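Local coordinates for putative lipoprotein (PDB 4FVS), which is of unknown function but has a LolA/LolB-like, strongly curved antiparallel beta fold and probably binds a lipid or another hydrophobic ligand, at residues L83-V88 / Y166-R171; L77-T82 / D121-K126; E150-P155 / G192-E197; G157-A162 / T209-L214; T59-G64 / G87-M92. All blocks are in the same frame, centred on the assembly; numbering follows the deposited sequence.

Contact 1: L83-V88 / Y166-R171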
# COMPACT_ATOMS: atom_id res chain seq x y z
N LEU A 83 -0.30 -4.13 -1.67
CA LEU A 83 0.16 -5.52 -1.49
C LEU A 83 1.42 -5.61 -0.61
O LEU A 83 2.07 -6.66 -0.59
CB LEU A 83 0.41 -6.20 -2.84
CG LEU A 83 -0.72 -6.13 -3.90
CD1 LEU A 83 -0.26 -6.70 -5.17
CD2 LEU A 83 -1.96 -6.85 -3.44
N SER A 84 1.73 -4.53 0.14
CA SER A 84 2.81 -4.42 1.13
C SER A 84 2.46 -5.21 2.40
O SER A 84 2.33 -4.61 3.48
CB SER A 84 3.04 -2.96 1.53
OG SER A 84 3.32 -2.11 0.43
N TYR A 85 2.20 -6.53 2.26
CA TYR A 85 1.80 -7.29 3.44
C TYR A 85 2.33 -8.69 3.35
O TYR A 85 2.54 -9.17 2.23
CB TYR A 85 0.28 -7.26 3.67
CG TYR A 85 -0.57 -7.78 2.53
CD1 TYR A 85 -0.86 -9.15 2.42
CD2 TYR A 85 -1.21 -6.91 1.66
CE1 TYR A 85 -1.70 -9.63 1.42
CE2 TYR A 85 -2.08 -7.38 0.68
CZ TYR A 85 -2.32 -8.74 0.56
OH TYR A 85 -3.18 -9.23 -0.38
N PRO A 86 2.51 -9.36 4.53
CA PRO A 86 3.09 -10.71 4.57
C PRO A 86 2.54 -11.73 3.55
O PRO A 86 3.34 -12.41 2.95
CB PRO A 86 2.78 -11.16 5.99
CG PRO A 86 2.82 -9.91 6.78
CD PRO A 86 2.30 -8.83 5.91
N GLY A 87 1.22 -11.83 3.36
CA GLY A 87 0.63 -12.76 2.39
C GLY A 87 1.20 -12.73 0.97
O GLY A 87 1.36 -13.78 0.33
N VAL A 88 1.51 -11.50 0.47
CA VAL A 88 2.11 -11.23 -0.85
C VAL A 88 3.69 -11.29 -0.73
O VAL A 88 4.34 -12.04 -1.47
CB VAL A 88 1.62 -9.85 -1.42
CG1 VAL A 88 2.41 -9.42 -2.65
CG2 VAL A 88 0.14 -9.85 -1.73
N TYR A 166 -11.14 -2.64 0.90
CA TYR A 166 -11.03 -3.11 -0.49
C TYR A 166 -11.28 -4.62 -0.50
O TYR A 166 -11.03 -5.27 0.50
CB TYR A 166 -9.65 -2.77 -1.12
CG TYR A 166 -8.49 -3.51 -0.47
CD1 TYR A 166 -8.17 -4.82 -0.84
CD2 TYR A 166 -7.76 -2.93 0.57
CE1 TYR A 166 -7.19 -5.55 -0.16
CE2 TYR A 166 -6.76 -3.64 1.24
CZ TYR A 166 -6.49 -4.96 0.88
OH TYR A 166 -5.53 -5.69 1.55
N ASN A 167 -11.76 -5.16 -1.62
CA ASN A 167 -11.90 -6.61 -1.82
C ASN A 167 -10.74 -7.06 -2.70
O ASN A 167 -10.28 -6.29 -3.56
CB ASN A 167 -13.24 -6.99 -2.44
CG ASN A 167 -14.44 -6.90 -1.54
OD1 ASN A 167 -14.38 -7.02 -0.33
ND2 ASN A 167 -15.57 -6.77 -2.15
N ILE A 168 -10.25 -8.26 -2.47
CA ILE A 168 -9.15 -8.82 -3.26
C ILE A 168 -9.56 -10.21 -3.77
O ILE A 168 -10.35 -10.92 -3.14
CB ILE A 168 -7.77 -8.85 -2.51
CG1 ILE A 168 -6.60 -9.28 -3.43
CG2 ILE A 168 -7.79 -9.67 -1.21
CD1 ILE A 168 -5.35 -8.59 -3.16
N ALA A 169 -9.07 -10.54 -4.96
CA ALA A 169 -9.25 -11.83 -5.62
C ALA A 169 -7.94 -12.17 -6.30
O ALA A 169 -7.41 -11.33 -7.00
CB ALA A 169 -10.40 -11.77 -6.60
N THR A 170 -7.37 -13.37 -6.00
CA THR A 170 -6.07 -13.82 -6.51
C THR A 170 -6.24 -15.12 -7.32
O THR A 170 -6.64 -16.16 -6.78
CB THR A 170 -5.07 -13.98 -5.35
OG1 THR A 170 -5.10 -12.81 -4.53
CG2 THR A 170 -3.65 -14.25 -5.82
N ARG A 171 -5.92 -15.03 -8.64
CA ARG A 171 -5.94 -16.08 -9.66
C ARG A 171 -4.54 -16.50 -10.04
O ARG A 171 -3.64 -15.67 -10.07
CB ARG A 171 -6.68 -15.61 -10.92
CG ARG A 171 -8.14 -15.34 -10.70
CD ARG A 171 -8.78 -14.75 -11.92
NE ARG A 171 -9.17 -15.79 -12.86
CZ ARG A 171 -8.52 -16.07 -13.99
NH1 ARG A 171 -7.44 -15.36 -14.33
NH2 ARG A 171 -8.95 -17.04 -14.78
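Leu83 and Tyr85 of 83-88 pack against Ile168 and Tyr166 of the strand segment 166-171; one touch is apolar, and the other two involve a tyrosine hydroxyl. Between the aliphatic groups, Leu83 CD2 meets Ile168 CD1 at 3.8 Å. The Tyr85 and Ile168 side chains run head-on toward each other, bringing Tyr85 OH to 3.6 Å from Ile168 CD1. In Ile168, CG1 trans to the backbone N (chi1 -173°) carries the branch that ends in CD1 toward the turn. The two tyrosines meet in a slanting approach in which Tyr166 OH comes 3.9 Å from Tyr85 CE2. No hydrogen bond crosses between the segments, so the grip is one of van der Waals packing. The backbone bond from Val88 N to Tyr85 O, 3.1 Å, belongs to the short helix 86-89, and Tyr85 is its N-cap residue.

Ile168 and Tyr166 project from strand 157-171, which pairs with strands 132-154 and 179-188. Tyr85 also packs on Ser207 and Thr209, and both tyrosines touch Gln198, so helix 86-89 with its preceding turn packs inside the curved antiparallel fold, against strands 157-171, 192-200 and 205-214.

Contact 2: L77-T82 / D121-K126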
# COMPACT_ATOMS: atom_id res chain seq x y z
N LEU A 77 -1.18 6.85 -6.05
CA LEU A 77 -0.06 6.04 -5.59
C LEU A 77 -0.05 4.70 -6.34
O LEU A 77 -1.13 4.19 -6.64
CB LEU A 77 -0.22 5.82 -4.07
CG LEU A 77 0.84 5.02 -3.31
CD1 LEU A 77 2.21 5.72 -3.35
CD2 LEU A 77 0.42 4.84 -1.88
N ASP A 78 1.15 4.14 -6.65
CA ASP A 78 1.23 2.85 -7.33
C ASP A 78 0.51 1.79 -6.47
O ASP A 78 0.78 1.67 -5.26
CB ASP A 78 2.69 2.44 -7.63
CG ASP A 78 2.86 1.51 -8.83
OD1 ASP A 78 1.96 0.67 -9.08
OD2 ASP A 78 3.93 1.58 -9.49
N SER A 79 -0.44 1.05 -7.10
CA SER A 79 -1.28 0.03 -6.46
C SER A 79 -0.51 -1.12 -5.79
O SER A 79 -1.12 -1.83 -4.99
CB SER A 79 -2.30 -0.55 -7.44
OG SER A 79 -1.73 -1.03 -8.64
N LYS A 80 0.82 -1.27 -6.03
CA LYS A 80 1.64 -2.32 -5.41
C LYS A 80 1.81 -2.07 -3.90
O LYS A 80 2.06 -3.02 -3.14
CB LYS A 80 3.02 -2.50 -6.12
CG LYS A 80 3.99 -1.32 -6.08
CD LYS A 80 5.30 -1.72 -6.66
CE LYS A 80 6.15 -0.56 -7.05
NZ LYS A 80 7.32 -1.02 -7.86
N GLU A 81 1.64 -0.80 -3.47
CA GLU A 81 1.70 -0.39 -2.06
C GLU A 81 0.56 -1.07 -1.24
O GLU A 81 0.72 -1.32 -0.05
CB GLU A 81 1.61 1.14 -1.98
CG GLU A 81 1.87 1.75 -0.61
CD GLU A 81 3.27 1.75 -0.02
OE1 GLU A 81 4.09 0.87 -0.38
OE2 GLU A 81 3.52 2.60 0.87
N THR A 82 -0.56 -1.40 -1.92
CA THR A 82 -1.73 -2.09 -1.34
C THR A 82 -1.32 -3.55 -0.97
O THR A 82 -1.91 -4.11 -0.03
CB THR A 82 -2.95 -1.99 -2.34
OG1 THR A 82 -3.42 -0.64 -2.37
CG2 THR A 82 -4.12 -2.86 -1.95
N ASP A 121 -10.56 4.27 -7.82
CA ASP A 121 -10.02 3.52 -8.94
C ASP A 121 -9.88 2.06 -8.56
O ASP A 121 -9.60 1.79 -7.40
CB ASP A 121 -8.64 4.07 -9.32
CG ASP A 121 -8.60 5.45 -9.92
OD1 ASP A 121 -9.49 5.77 -10.74
OD2 ASP A 121 -7.62 6.16 -9.68
N GLU A 122 -10.02 1.14 -9.50
CA GLU A 122 -9.75 -0.26 -9.22
C GLU A 122 -8.35 -0.62 -9.68
O GLU A 122 -7.79 0.02 -10.58
CB GLU A 122 -10.75 -1.19 -9.90
CG GLU A 122 -12.10 -1.19 -9.21
CD GLU A 122 -13.11 -2.16 -9.79
OE1 GLU A 122 -12.88 -2.69 -10.90
OE2 GLU A 122 -14.13 -2.39 -9.10
N ALA A 123 -7.84 -1.71 -9.15
CA ALA A 123 -6.54 -2.22 -9.54
C ALA A 123 -6.65 -3.69 -9.93
O ALA A 123 -7.36 -4.46 -9.28
CB ALA A 123 -5.56 -2.05 -8.39
N SER A 124 -5.99 -4.06 -10.99
CA SER A 124 -5.87 -5.46 -11.39
C SER A 124 -4.49 -5.58 -11.97
O SER A 124 -4.22 -5.24 -13.13
CB SER A 124 -6.97 -5.94 -12.33
OG SER A 124 -6.81 -7.32 -12.64
N VAL A 125 -3.57 -5.92 -11.06
CA VAL A 125 -2.17 -6.02 -11.37
C VAL A 125 -1.80 -7.48 -11.68
O VAL A 125 -2.65 -8.37 -11.68
CB VAL A 125 -1.32 -5.45 -10.21
CG1 VAL A 125 -1.67 -3.99 -9.96
CG2 VAL A 125 -1.43 -6.29 -8.93
N LYS A 126 -0.54 -7.69 -12.00
CA LYS A 126 -0.01 -9.00 -12.20
C LYS A 126 1.32 -9.11 -11.46
O LYS A 126 2.21 -8.27 -11.61
CB LYS A 126 0.13 -9.33 -13.67
CG LYS A 126 -0.00 -10.82 -13.90
CD LYS A 126 0.10 -11.20 -15.33
CE LYS A 126 -1.03 -10.64 -16.14
NZ LYS A 126 -2.32 -11.36 -16.04
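The 3-10 turn 79-82, which follows directly on strand 74-78, sets Ser79 against Ala123 and Val125 at the beginning of strand 123-129. Ser79 CB and Ala123 CB point at each other and stand 3.7 Å apart, a methylene against a methyl. The hydroxyl reaches further along the strand: Ser79 OG lies 3.2 Å from Val125 CG1 and 4.0 Å from Ala123 CB. It takes this place because chi1 of 52° puts OG between the backbone N and the carbonyl carbon. Its polar partner is elsewhere, since Ser79 OG is hydrogen-bonded to Asn101 O, so this buried hydroxyl is satisfied while its flank rests on the valine.

The turn itself is built on two bonds of the i to i+3 kind, Glu81 N to Asp78 O and Thr82 N to Ser79 O, each 3.2 Å. In the strongly curved antiparallel fold, strand 123-129 and the short strand 74-78 lie far apart in strand order, and the turn meets strand 123-129 through the Ser79 side chain. Ala123 and Val125, two residues apart on one strand, both direct their side chains inward, whereas Ser124 between them points away.

Val125 is shared between neighbours: CG1 serves the serine, and Val125 CG2 packs 4.0 Å from Leu83 CD1. Its backbone, like that of Ala123, is hydrogen-bonded to strand 132-154, at Met139 and Ile141 respectively. The Ser79 backbone pairs with Asn101, and Thr82 packs against Ile103 of strand 102-104.

Contact 3: E150-P155 / G192-E197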
# COMPACT_ATOMS: atom_id res chain seq x y z
N GLU A 150 -10.20 8.01 11.54
CA GLU A 150 -9.95 7.82 12.97
C GLU A 150 -8.49 8.01 13.29
O GLU A 150 -7.66 7.95 12.40
CB GLU A 150 -10.45 6.45 13.50
CG GLU A 150 -9.84 5.19 12.92
CD GLU A 150 -10.19 3.92 13.67
OE1 GLU A 150 -10.17 3.93 14.92
OE2 GLU A 150 -10.43 2.89 13.00
N SER A 151 -8.21 8.30 14.54
CA SER A 151 -6.87 8.50 15.07
C SER A 151 -6.27 7.16 15.43
O SER A 151 -6.91 6.38 16.14
CB SER A 151 -6.89 9.44 16.27
OG SER A 151 -5.58 9.73 16.71
N ILE A 152 -5.06 6.89 14.92
CA ILE A 152 -4.32 5.64 15.12
C ILE A 152 -2.99 5.95 15.76
O ILE A 152 -2.28 6.86 15.33
CB ILE A 152 -4.16 4.89 13.76
CG1 ILE A 152 -5.51 4.46 13.19
CG2 ILE A 152 -3.17 3.72 13.81
CD1 ILE A 152 -6.41 3.53 14.05
N THR A 153 -2.64 5.17 16.79
CA THR A 153 -1.36 5.30 17.49
C THR A 153 -0.52 4.06 17.20
O THR A 153 -0.99 2.93 17.36
CB THR A 153 -1.58 5.54 18.99
OG1 THR A 153 -2.35 6.74 19.18
CG2 THR A 153 -0.27 5.62 19.77
N THR A 154 0.70 4.28 16.71
CA THR A 154 1.69 3.23 16.41
C THR A 154 3.01 3.62 17.12
O THR A 154 3.10 4.75 17.62
CB THR A 154 1.89 3.03 14.89
OG1 THR A 154 2.70 4.10 14.38
CG2 THR A 154 0.60 2.86 14.10
N PRO A 155 4.08 2.77 17.10
CA PRO A 155 5.36 3.20 17.71
C PRO A 155 5.97 4.45 17.03
O PRO A 155 6.86 5.06 17.61
CB PRO A 155 6.27 1.98 17.52
CG PRO A 155 5.33 0.82 17.35
CD PRO A 155 4.19 1.39 16.56
N GLY A 192 1.32 8.51 4.42
CA GLY A 192 0.82 7.40 3.63
C GLY A 192 0.26 6.35 4.56
O GLY A 192 -0.41 6.72 5.53
N LEU A 193 0.55 5.07 4.31
CA LEU A 193 0.06 3.95 5.13
C LEU A 193 0.64 3.99 6.55
O LEU A 193 1.86 3.99 6.70
CB LEU A 193 0.37 2.58 4.48
CG LEU A 193 -0.30 2.28 3.17
CD1 LEU A 193 0.18 0.99 2.59
CD2 LEU A 193 -1.82 2.25 3.31
N VAL A 194 -0.25 3.97 7.56
CA VAL A 194 0.03 3.95 9.01
C VAL A 194 -0.24 2.52 9.54
O VAL A 194 0.59 1.95 10.29
CB VAL A 194 -0.82 5.02 9.75
CG1 VAL A 194 -0.66 4.93 11.26
CG2 VAL A 194 -0.46 6.43 9.27
N ARG A 195 -1.39 1.94 9.15
CA ARG A 195 -1.79 0.60 9.51
C ARG A 195 -2.56 -0.06 8.37
O ARG A 195 -3.29 0.61 7.64
CB ARG A 195 -2.66 0.63 10.77
CG ARG A 195 -3.04 -0.76 11.26
CD ARG A 195 -3.95 -0.74 12.47
NE ARG A 195 -4.32 -2.11 12.83
CZ ARG A 195 -3.62 -2.90 13.64
NH1 ARG A 195 -2.53 -2.43 14.24
NH2 ARG A 195 -4.02 -4.13 13.88
N THR A 196 -2.37 -1.37 8.19
CA THR A 196 -3.11 -2.16 7.20
C THR A 196 -3.53 -3.49 7.88
O THR A 196 -2.83 -3.96 8.78
CB THR A 196 -2.36 -2.39 5.88
OG1 THR A 196 -1.30 -3.32 6.02
CG2 THR A 196 -1.86 -1.12 5.24
N GLU A 197 -4.69 -4.04 7.49
CA GLU A 197 -5.19 -5.33 7.96
C GLU A 197 -5.67 -6.15 6.79
O GLU A 197 -6.24 -5.59 5.85
CB GLU A 197 -6.32 -5.16 8.96
CG GLU A 197 -5.85 -4.62 10.29
CD GLU A 197 -6.95 -4.36 11.29
OE1 GLU A 197 -8.13 -4.67 10.99
OE2 GLU A 197 -6.64 -3.80 12.37
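Glu197 OE2 is gripped by two nitrogens of Arg195, the residue whose CB lies 4.4 Å from Ile152 CG2 across the contact. Arg195 NE stands 2.9 Å from Glu197 OE2 and NH2 3.0 Å from it, a side-on salt bridge ending on a single oxygen. Both bonds run close to the guanidinium plane and meet OE2 on its anti side, the one from NE 21° out of the carboxylate plane.

Across the segments the meeting is apolar. Val194 CG1 touches two methyl groups, Thr154 CG2 at 3.7 Å and Ile152 CG2 at 3.8 Å. Val194 presents this branch because CG1 is trans to its backbone N (chi1 174°), while the isoleucine slides past in the opposite sense and the threonine comes in obliquely. The hydroxyl of Thr154 has its own bond: Thr154 OG1 lies 2.6 Å from Leu211 O, probably a hydrogen bond.

Val194 and Arg195 both face Trp186 in a classic beta bulge, at the corner where the strand turns, and both direct their side chains toward strand 132-154. In strand order the two partners are separated by 157-171 and 179-188, so a direct touch across two intervening strands is consistent with strong curvature of the fold here. Phe159 and Cys161 also pack on Val194, while Trp186 packs on Ile152 and Arg195.

The chemistry thus separates: aliphatic packing joins the segments, and the charges of Arg195 and Glu197 compensate each other along one strand, an arrangement that would be expected to help keep the carboxylate ionised.

Contact 4: G157-A162 / T209-L214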
# COMPACT_ATOMS: atom_id res chain seq x y z
N GLY A 157 4.12 7.20 16.24
CA GLY A 157 3.35 8.31 16.78
C GLY A 157 1.86 8.14 16.63
O GLY A 157 1.39 7.01 16.43
N THR A 158 1.11 9.25 16.71
CA THR A 158 -0.36 9.26 16.57
C THR A 158 -0.72 10.05 15.30
O THR A 158 -0.19 11.15 15.07
CB THR A 158 -1.01 9.78 17.84
OG1 THR A 158 -0.58 8.95 18.92
CG2 THR A 158 -2.53 9.77 17.77
N PHE A 159 -1.58 9.46 14.44
CA PHE A 159 -1.93 10.04 13.15
C PHE A 159 -3.43 10.02 12.87
O PHE A 159 -4.09 9.02 13.17
CB PHE A 159 -1.22 9.25 12.02
CG PHE A 159 0.25 8.97 12.22
CD1 PHE A 159 0.68 7.86 12.93
CD2 PHE A 159 1.22 9.84 11.70
CE1 PHE A 159 2.05 7.62 13.14
CE2 PHE A 159 2.58 9.60 11.90
CZ PHE A 159 2.99 8.49 12.62
N ASP A 160 -3.96 11.13 12.28
CA ASP A 160 -5.37 11.19 11.88
C ASP A 160 -5.42 10.54 10.52
O ASP A 160 -4.73 10.98 9.60
CB ASP A 160 -5.96 12.61 11.90
CG ASP A 160 -7.49 12.71 12.00
OD1 ASP A 160 -8.10 11.84 12.67
OD2 ASP A 160 -8.05 13.72 11.54
N CYS A 161 -6.12 9.41 10.42
CA CYS A 161 -6.18 8.62 9.21
C CYS A 161 -7.55 8.56 8.61
O CYS A 161 -8.55 8.89 9.24
CB CYS A 161 -5.70 7.20 9.51
SG CYS A 161 -4.07 7.10 10.27
N ALA A 162 -7.58 8.05 7.39
CA ALA A 162 -8.71 7.65 6.61
C ALA A 162 -8.66 6.15 6.54
O ALA A 162 -7.59 5.60 6.29
CB ALA A 162 -8.65 8.28 5.24
N THR A 209 -0.02 -4.72 9.15
CA THR A 209 1.24 -3.97 9.08
C THR A 209 1.07 -2.68 9.90
O THR A 209 -0.04 -2.16 10.02
CB THR A 209 1.72 -3.68 7.63
OG1 THR A 209 1.09 -2.52 7.12
CG2 THR A 209 1.59 -4.87 6.69
N VAL A 210 2.17 -2.21 10.49
CA VAL A 210 2.19 -0.98 11.27
C VAL A 210 3.41 -0.18 10.92
O VAL A 210 4.47 -0.77 10.66
CB VAL A 210 2.09 -1.17 12.82
CG1 VAL A 210 0.70 -1.54 13.27
CG2 VAL A 210 3.07 -2.20 13.33
N LEU A 211 3.26 1.17 10.93
CA LEU A 211 4.34 2.12 10.75
C LEU A 211 5.07 2.22 12.08
O LEU A 211 4.47 2.59 13.10
CB LEU A 211 3.79 3.47 10.28
CG LEU A 211 4.80 4.60 10.13
CD1 LEU A 211 5.72 4.41 8.92
CD2 LEU A 211 4.09 5.93 10.08
N GLU A 212 6.33 1.81 12.11
CA GLU A 212 7.09 1.77 13.37
C GLU A 212 8.08 2.94 13.52
O GLU A 212 8.35 3.36 14.64
CB GLU A 212 7.86 0.45 13.46
CG GLU A 212 7.00 -0.79 13.30
CD GLU A 212 6.78 -1.65 14.53
OE1 GLU A 212 7.56 -1.52 15.51
OE2 GLU A 212 5.86 -2.50 14.49
N GLU A 213 8.65 3.44 12.42
CA GLU A 213 9.62 4.53 12.42
C GLU A 213 9.35 5.50 11.30
O GLU A 213 8.92 5.08 10.22
CB GLU A 213 11.04 3.98 12.26
CG GLU A 213 11.61 3.22 13.44
CD GLU A 213 12.63 4.02 14.20
OE1 GLU A 213 13.69 4.37 13.60
OE2 GLU A 213 12.38 4.30 15.39
N LEU A 214 9.62 6.79 11.54
CA LEU A 214 9.51 7.85 10.53
C LEU A 214 10.38 9.03 10.97
O LEU A 214 10.09 9.67 11.98
CB LEU A 214 8.04 8.26 10.30
CG LEU A 214 7.77 9.44 9.35
CD1 LEU A 214 8.11 9.10 7.91
CD2 LEU A 214 6.33 9.84 9.43
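Phe159 and Leu211 cross at about a right angle, the ring reaching from strand 157-171 toward a leucine of strand 205-214 within the curled antiparallel fold. Leu214, further along the second strand, also points toward the phenylalanine, although Glu212 and Glu213 between the leucines point away. A classic beta bulge accounts for this spacing: both glutamates face Val17 of strand 15-22, which puts two leucines three positions apart on the same inner side.

The Phe159 ring is directed by a first torsion that sets CG trans to the carbonyl carbon (chi1 -48°), and its far end is what touches. Both leucine methyls approach the ring obliquely. Leu214 stands at the margin, with its CD2 4.5 Å from Phe159 CE2, and Leu211 makes the closer approach.

Neighbouring strands surround the pair. Trp16 of strand 15-22 packs on both leucines, while Ser188 of strand 179-188 and Thr154 of strand 132-154 touch the phenylalanine. No hydrogen bond links the two segments, whose strands are separated in strand order by 179-188 and 192-200. Leu211 CD2 sits off the ring plane near its far end, 3.8 Å from Phe159 CZ and 4.0 Å from Phe159 CE1.

Contact 5: T59-G64 / G87-M92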
# COMPACT_ATOMS: atom_id res chain seq x y z
N THR A 59 17.74 -10.68 5.44
CA THR A 59 17.98 -10.99 4.03
C THR A 59 16.92 -10.28 3.15
O THR A 59 15.77 -10.20 3.54
CB THR A 59 17.99 -12.51 3.80
OG1 THR A 59 16.84 -13.08 4.41
CG2 THR A 59 19.21 -13.18 4.37
N ILE A 60 17.33 -9.76 1.98
CA ILE A 60 16.47 -9.03 1.06
C ILE A 60 15.52 -10.01 0.34
O ILE A 60 15.98 -11.04 -0.16
CB ILE A 60 17.31 -8.21 0.03
CG1 ILE A 60 18.34 -7.31 0.74
CG2 ILE A 60 16.40 -7.39 -0.89
CD1 ILE A 60 19.56 -6.93 -0.05
N VAL A 61 14.22 -9.67 0.28
CA VAL A 61 13.20 -10.49 -0.40
C VAL A 61 12.68 -9.71 -1.60
O VAL A 61 12.23 -10.32 -2.55
CB VAL A 61 12.06 -10.99 0.51
CG1 VAL A 61 12.62 -11.66 1.75
CG2 VAL A 61 11.09 -9.88 0.90
N ASN A 62 12.74 -8.38 -1.57
CA ASN A 62 12.34 -7.55 -2.70
C ASN A 62 12.86 -6.16 -2.52
O ASN A 62 12.98 -5.68 -1.39
CB ASN A 62 10.81 -7.51 -2.91
CG ASN A 62 10.40 -7.27 -4.34
OD1 ASN A 62 9.82 -6.23 -4.71
ND2 ASN A 62 10.69 -8.25 -5.20
N LYS A 63 13.16 -5.52 -3.63
CA LYS A 63 13.64 -4.15 -3.67
C LYS A 63 13.12 -3.54 -4.96
O LYS A 63 12.96 -4.25 -5.96
CB LYS A 63 15.19 -4.05 -3.53
CG LYS A 63 15.99 -4.80 -4.59
CD LYS A 63 17.45 -4.41 -4.62
CE LYS A 63 18.19 -5.05 -5.79
NZ LYS A 63 18.61 -6.44 -5.51
N GLY A 64 12.84 -2.25 -4.90
CA GLY A 64 12.33 -1.50 -6.03
C GLY A 64 12.06 -0.06 -5.65
O GLY A 64 12.52 0.40 -4.60
N GLY A 87 1.22 -11.83 3.36
CA GLY A 87 0.63 -12.76 2.39
C GLY A 87 1.20 -12.73 0.97
O GLY A 87 1.36 -13.78 0.33
N VAL A 88 1.51 -11.50 0.47
CA VAL A 88 2.11 -11.23 -0.85
C VAL A 88 3.69 -11.29 -0.73
O VAL A 88 4.34 -12.04 -1.47
CB VAL A 88 1.62 -9.85 -1.42
CG1 VAL A 88 2.41 -9.42 -2.65
CG2 VAL A 88 0.14 -9.85 -1.73
N VAL A 89 4.27 -10.49 0.21
CA VAL A 89 5.72 -10.27 0.43
C VAL A 89 6.48 -11.61 0.75
O VAL A 89 7.65 -11.74 0.35
CB VAL A 89 6.00 -9.18 1.50
CG1 VAL A 89 7.49 -9.03 1.78
CG2 VAL A 89 5.43 -7.83 1.07
N SER A 90 5.83 -12.60 1.43
CA SER A 90 6.43 -13.91 1.75
C SER A 90 6.64 -14.73 0.45
O SER A 90 7.68 -15.37 0.25
CB SER A 90 5.56 -14.68 2.74
OG SER A 90 4.24 -14.90 2.26
N GLU A 91 5.65 -14.63 -0.46
CA GLU A 91 5.65 -15.24 -1.78
C GLU A 91 6.65 -14.47 -2.71
O GLU A 91 6.35 -14.28 -3.91
CB GLU A 91 4.20 -15.20 -2.34
CG GLU A 91 3.24 -16.18 -1.69
CD GLU A 91 3.54 -17.61 -2.06
OE1 GLU A 91 3.03 -18.07 -3.10
OE2 GLU A 91 4.35 -18.26 -1.35
N MSE A 92 7.80 -13.99 -2.16
CA MSE A 92 8.65 -13.13 -2.96
C MSE A 92 10.13 -13.31 -2.80
O MSE A 92 10.67 -13.53 -1.70
CB MSE A 92 8.37 -11.67 -2.65
CG MSE A 92 7.35 -11.06 -3.52
SE MSE A 92 7.34 -9.21 -3.03
CE MSE A 92 6.01 -8.41 -4.16
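In Val61 the first torsion of -51° sets CG2 between the backbone N and the carbonyl carbon, facing Val89, whose CG1 is trans to its own backbone N (chi1 176°). The two methyls, Val61 CG2 and Val89 CG1, meet at 3.8 Å with the side chains crossing at about a right angle. Val61 belongs to a classic beta bulge: it and Asn62 both face Tyr53 of strand 44-54. At this corner both residues turn their side chains toward 87-92, so two consecutive positions of the strand serve the same contact.

Met92, a selenomethionine in the crystal, closes the other half. Its side chain runs extended beyond CG and lays SE beside Asn62, 3.9 Å from both Asn62 CB and Asn62 CG. The selenium thus rests alongside the root of the amide, whose polar atoms are engaged elsewhere. Asn62 ND2 is hydrogen-bonded to Asn93 O and Val96 O, and Asn62 OD1 to Tyr51 OH, an arrangement that fixes the rotation of the group.

The contact joins the short helix at 86-89 and the residues that follow to strand 60-71. Tyr53 packs on both valines, and Ile127 of strand 123-129 lies against Met92. The Met92 carbonyl also meets the valine side chain, Met92 O lying 3.6 Å from Val61 CB.

All five contacts belong to one strongly curved antiparallel fold. Contacts 3 and 4 form a single cluster, with centres about 4 Å apart: strands 132-154 and 157-171 are neighbours, as are 192-200 and 205-214. Contacts 1, 2 and 5 each use part of the chain from strand 74-78 through helix 86-89 to residue 92; by centres, contacts 1 and 2 are about 10 Å apart and contacts 1 and 5 about 13 Å. The centre of contact 5 is about 22 Å from those of contacts 3 and 4. Contact 5 closes before contacts 3 and 4 open, while contact 1 interleaves with both, so the segment after strand 74-78 is packed inside the fold against strands far along the chain.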